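ABM domain-containing protein (Caulobacter crescentus, PDB 3BM7) is of unknown function but is probably a small dimeric oxidoreductase of ferredoxin-like fold, related to the antibiotic biosynthesis monooxygenases. Local coordinates at residues P31-A34 with A35-E38; A46-K49 with A50-G54. All blocks are in the same frame, centred on the assembly; numbering follows the deposited sequence. Where two conformers were deposited one is given.

Interaction 1 of 2, residues P31-A34 with A35-E38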
loop_
_atom_site.group_PDB
_atom_site.type_symbol
_atom_site.label_atom_id
_atom_site.label_comp_id
_atom_site.label_asym_id
_atom_site.label_seq_id
_atom_site.Cartn_x
_atom_site.Cartn_y
_atom_site.Cartn_z
ATOM N N PRO A 31 3.703 11.444 -18.665
ATOM C CA PRO A 31 2.796 10.494 -19.347
ATOM C C PRO A 31 3.286 9.911 -20.673
ATOM O O PRO A 31 3.046 8.726 -20.939
ATOM C CB PRO A 31 1.535 11.315 -19.536
ATOM C CG PRO A 31 1.544 12.208 -18.312
ATOM C CD PRO A 31 2.975 12.662 -18.261
ATOM N N ALA A 32 4.003 10.703 -21.446
ATOM C CA ALA A 32 4.503 10.237 -22.738
ATOM C C ALA A 32 5.600 9.175 -22.566
ATOM O O ALA A 32 5.926 8.451 -23.517
ATOM C CB ALA A 32 5.001 11.416 -23.572
ATOM N N LYS A 33 6.190 9.098 -21.373
ATOM C CA LYS A 33 7.255 8.131 -21.102
ATOM C C LYS A 33 6.816 7.021 -20.163
ATOM O O LYS A 33 7.633 6.272 -19.655
ATOM C CB LYS A 33 8.487 8.854 -20.536
ATOM C CG LYS A 33 9.047 9.891 -21.466
ATOM C CD LYS A 33 10.318 10.525 -20.965
ATOM C CE LYS A 33 11.018 11.256 -22.123
ATOM N NZ LYS A 33 11.771 12.438 -21.662
ATOM N N ALA A 34 5.505 6.868 -19.978
ATOM C CA ALA A 34 4.947 5.811 -19.111
ATOM C C ALA A 34 5.307 4.381 -19.509
ATOM O O ALA A 34 5.628 3.560 -18.650
ATOM C CB ALA A 34 3.404 5.945 -19.018
ATOM N N ALA A 35 5.283 4.066 -20.807
ATOM C CA ALA A 35 5.652 2.741 -21.261
ATOM C C ALA A 35 7.087 2.376 -20.881
ATOM O O ALA A 35 7.377 1.262 -20.416
ATOM C CB ALA A 35 5.474 2.646 -22.817
ATOM N N GLU A 36 7.993 3.326 -21.103
ATOM C CA GLU A 36 9.403 3.174 -20.750
ATOM C C GLU A 36 9.545 2.945 -19.255
ATOM O O GLU A 36 10.187 1.992 -18.805
ATOM C CB GLU A 36 10.163 4.445 -21.173
ATOM C CG GLU A 36 11.666 4.502 -20.856
ATOM C CD GLU A 36 12.333 5.774 -21.402
ATOM O OE1 GLU A 36 11.658 6.563 -22.103
ATOM O OE2 GLU A 36 13.534 5.988 -21.139
ATOM N N PHE A 37 8.923 3.830 -18.494
ATOM C CA PHE A 37 8.931 3.738 -17.047
ATOM C C PHE A 37 8.410 2.362 -16.581
ATOM O O PHE A 37 9.056 1.710 -15.751
ATOM C CB PHE A 37 8.109 4.852 -16.411
ATOM C CG PHE A 37 7.760 4.570 -14.979
ATOM C CD1 PHE A 37 8.721 4.702 -13.991
ATOM C CD2 PHE A 37 6.506 4.077 -14.627
ATOM C CE1 PHE A 37 8.422 4.447 -12.696
ATOM C CE2 PHE A 37 6.212 3.809 -13.327
ATOM C CZ PHE A 37 7.160 3.969 -12.369
ATOM N N GLU A 38 7.246 1.940 -17.078
ATOM C CA GLU A 38 6.678 0.676 -16.604
ATOM C C GLU A 38 7.560 -0.532 -16.909
ATOM O O GLU A 38 7.692 -1.443 -16.097
ATOM C CB GLU A 38 5.243 0.440 -17.109
ATOM C CG GLU A 38 4.249 1.441 -16.521
ATOM C CD GLU A 38 2.818 1.202 -16.929
ATOM O OE1 GLU A 38 2.541 0.117 -17.472
ATOM O OE2 GLU A 38 1.985 2.115 -16.732
HETATM O O HOH W 1 4.388 5.639 -23.072
#
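With chi1 at 163°, CG of F37 stands opposite its own backbone N and the ring is carried off toward the sheet, while CB stays behind at 3.6 Å from both K33 O and A34 O. E38 makes the other choice: its CG lies opposite the carbonyl carbon (chi1 -67°), which sets that methylene 3.3 Å from A34 O, alongside the first turn of the helix. The two carbonyls touched in this way are also the first acceptors of the helix. K33 O takes the amide of F37 at 3.0 Å, with an N-H...O angle of 172°, and A34 O takes the amide of E38 at 2.8 Å. K33 is the N-cap of helix 34-51, the first helix of the ferredoxin-like fold, reached from strand 21-29 through a short 3-10 turn at P31 and A32 that the bond from A34 N to P31 O closes. A main-chain amide of the first turn has no carbonyl one turn earlier within the helix, and here a water supplies the acceptor for A35 N at 2.9 Å while donating to A32 O. Beyond the turn, the ring of F37 packs on L27 and V29 of strand 21-29 and meets that of Y70 at an angle. The carboxylate of E38 is bound through OE2 to Y70 and R62, and V114 of the second subunit packs against its side chain. At the other end of the segment, K33 NZ makes a weak hydrogen bond to Q30.

Interaction 2 of 2, residues A46-K49 with A50-G54; sequences AKVK and ANEPG. With EDO (1,2-ethanediol), chain B.
V48 O is gripped by two successive amides: E52 N reaches it at 3.0 Å, and N51 N adds a weak, strongly bent bond at 3.3 Å. The same N51 amide gives its main bond to K47 O, 2.8 Å away with an N-H...O angle of 140°, so its hydrogen is shared between two carbonyls as the last turn ends. One residue earlier A50 N still finds A46 O at 3.0 Å. The side chain of N51 folds back over its own turn, CG lying opposite the carbonyl carbon (chi1 -61°), and brings ND2 to 3.0 Å from K47 O, though the angle there is too poor for a hydrogen bond. E52 also turns back toward V48. The side chains of E52 and V48 cross obliquely, OE2 coming to 3.7 Å from CG2 and OE1 lying beside CG1. This buried acid is satisfied from beyond the turn, by the hydroxyl of Y90 on OE2 and by ND1 of H85 on OE1. V48 itself is packed among H85, Y90, C55 and Y58, between the neighbouring helices and strand 55-62. At the helix end, an ethanediol molecule, probably from the crystallisation liquor, donates through O1 to A50 O at 2.7 Å, and a water bridges K49 O and E52 O. E52 is the first residue to leave helical backbone angles, and beyond P53 the backbone of G54 pairs with A77. This is the C-terminal end of the first helix in a ferredoxin-like fold, where the chain turns out of the helix to enter strand 55-62.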
loop_
_atom_site.group_PDB
_atom_site.type_symbol
_atom_site.label_atom_id
_atom_site.label_comp_id
_atom_site.label_asym_id
_atom_site.label_seq_id
_atom_site.Cartn_x
_atom_site.Cartn_y
_atom_site.Cartn_z
ATOM N N ALA A 46 10.406 -7.652 -10.579
ATOM C CA ALA A 46 10.663 -9.048 -10.679
ATOM C C ALA A 46 11.963 -9.421 -9.952
ATOM O O ALA A 46 12.015 -10.450 -9.308
ATOM C CB ALA A 46 10.720 -9.471 -12.176
ATOM N N LYS A 47 13.012 -8.608 -10.079
ATOM C CA LYS A 47 14.273 -8.833 -9.387
ATOM C C LYS A 47 14.134 -8.739 -7.856
ATOM O O LYS A 47 14.666 -9.582 -7.106
ATOM C CB LYS A 47 15.357 -7.890 -9.927
ATOM C CG LYS A 47 15.743 -8.244 -11.386
ATOM C CD LYS A 47 16.690 -7.250 -12.046
ATOM C CE LYS A 47 16.879 -7.624 -13.553
ATOM N NZ LYS A 47 17.373 -6.480 -14.392
ATOM N N VAL A 48 13.408 -7.725 -7.441
ATOM C CA VAL A 48 13.156 -7.468 -6.002
ATOM C C VAL A 48 12.474 -8.707 -5.430
ATOM O O VAL A 48 12.953 -9.317 -4.455
ATOM C CB VAL A 48 12.347 -6.203 -5.762
ATOM C CG1 VAL A 48 11.884 -6.191 -4.309
ATOM C CG2 VAL A 48 13.171 -4.967 -6.079
ATOM N N LYS A 49 11.347 -9.080 -6.040
ATOM C CA LYS A 49 10.607 -10.281 -5.548
ATOM C C LYS A 49 11.365 -11.604 -5.601
ATOM O O LYS A 49 11.276 -12.464 -4.695
ATOM C CB LYS A 49 9.246 -10.379 -6.240
ATOM C CG LYS A 49 8.405 -9.185 -5.932
ATOM C CD LYS A 49 7.013 -9.267 -6.506
ATOM C CE LYS A 49 6.658 -8.021 -7.246
ATOM N NZ LYS A 49 5.207 -7.965 -7.508
ATOM N N ALA A 50 12.165 -11.802 -6.641
ATOM C CA ALA A 50 12.893 -12.962 -6.753
ATOM C C ALA A 50 14.080 -13.039 -5.808
ATOM O O ALA A 50 14.441 -14.141 -5.402
ATOM C CB ALA A 50 13.410 -13.113 -8.241
ATOM N N ASN A 51 14.739 -11.916 -5.531
ATOM C CA ASN A 51 16.014 -11.889 -4.821
ATOM C C ASN A 51 15.979 -11.546 -3.345
ATOM O O ASN A 51 16.939 -11.849 -2.630
ATOM C CB ASN A 51 16.984 -10.918 -5.509
ATOM C CG ASN A 51 17.291 -11.312 -6.923
ATOM O OD1 ASN A 51 17.407 -12.501 -7.236
ATOM N ND2 ASN A 51 17.491 -10.329 -7.787
ATOM N N GLU A 52 14.880 -10.957 -2.881
ATOM C CA GLU A 52 14.800 -10.378 -1.517
ATOM C C GLU A 52 13.715 -11.012 -0.663
ATOM O O GLU A 52 12.551 -10.608 -0.735
ATOM C CB GLU A 52 14.526 -8.879 -1.608
ATOM C CG GLU A 52 15.667 -8.091 -2.245
ATOM C CD GLU A 52 15.319 -6.638 -2.546
ATOM O OE1 GLU A 52 14.683 -5.949 -1.688
ATOM O OE2 GLU A 52 15.666 -6.186 -3.686
ATOM N N PRO A 53 14.085 -12.015 0.144
ATOM C CA PRO A 53 13.087 -12.651 0.997
ATOM C C PRO A 53 12.448 -11.688 2.015
ATOM O O PRO A 53 11.374 -11.980 2.520
ATOM C CB PRO A 53 13.870 -13.789 1.684
ATOM C CG PRO A 53 15.253 -13.450 1.544
ATOM C CD PRO A 53 15.402 -12.639 0.290
ATOM N N GLY A 54 13.134 -10.585 2.330
ATOM C CA GLY A 54 12.633 -9.602 3.264
ATOM C C GLY A 54 11.674 -8.609 2.668
ATOM O O GLY A 54 11.124 -7.779 3.379
HETATM C C1 EDO B . 13.963 -14.984 -2.055
HETATM O O1 EDO B . 15.071 -14.451 -2.778
HETATM C C2 EDO B . 12.703 -14.246 -2.479
HETATM O O2 EDO B . 11.568 -14.881 -1.892
HETATM O O HOH W 2 10.389 -11.735 -1.989
#

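Helix 34-51 carries both contacts, interaction 1 at its start and interaction 2 at its end, with centres 23 Å apart and no touch between them. The pair illustrates how the ends of one helix differ. At 31-38, a surface contact near the subunit interface, surplus amides need acceptors, and water helps; at 46-54, which is partly buried and touched by no other chain of the assembly, surplus carbonyls need donors, and water and ethanediol help. Each end sends one glutamate to tyrosine: E38 looks to the sheet, where arginine joins Y70, whereas E52 looks to the helices 79-87 and 89-98, where histidine joins Y90.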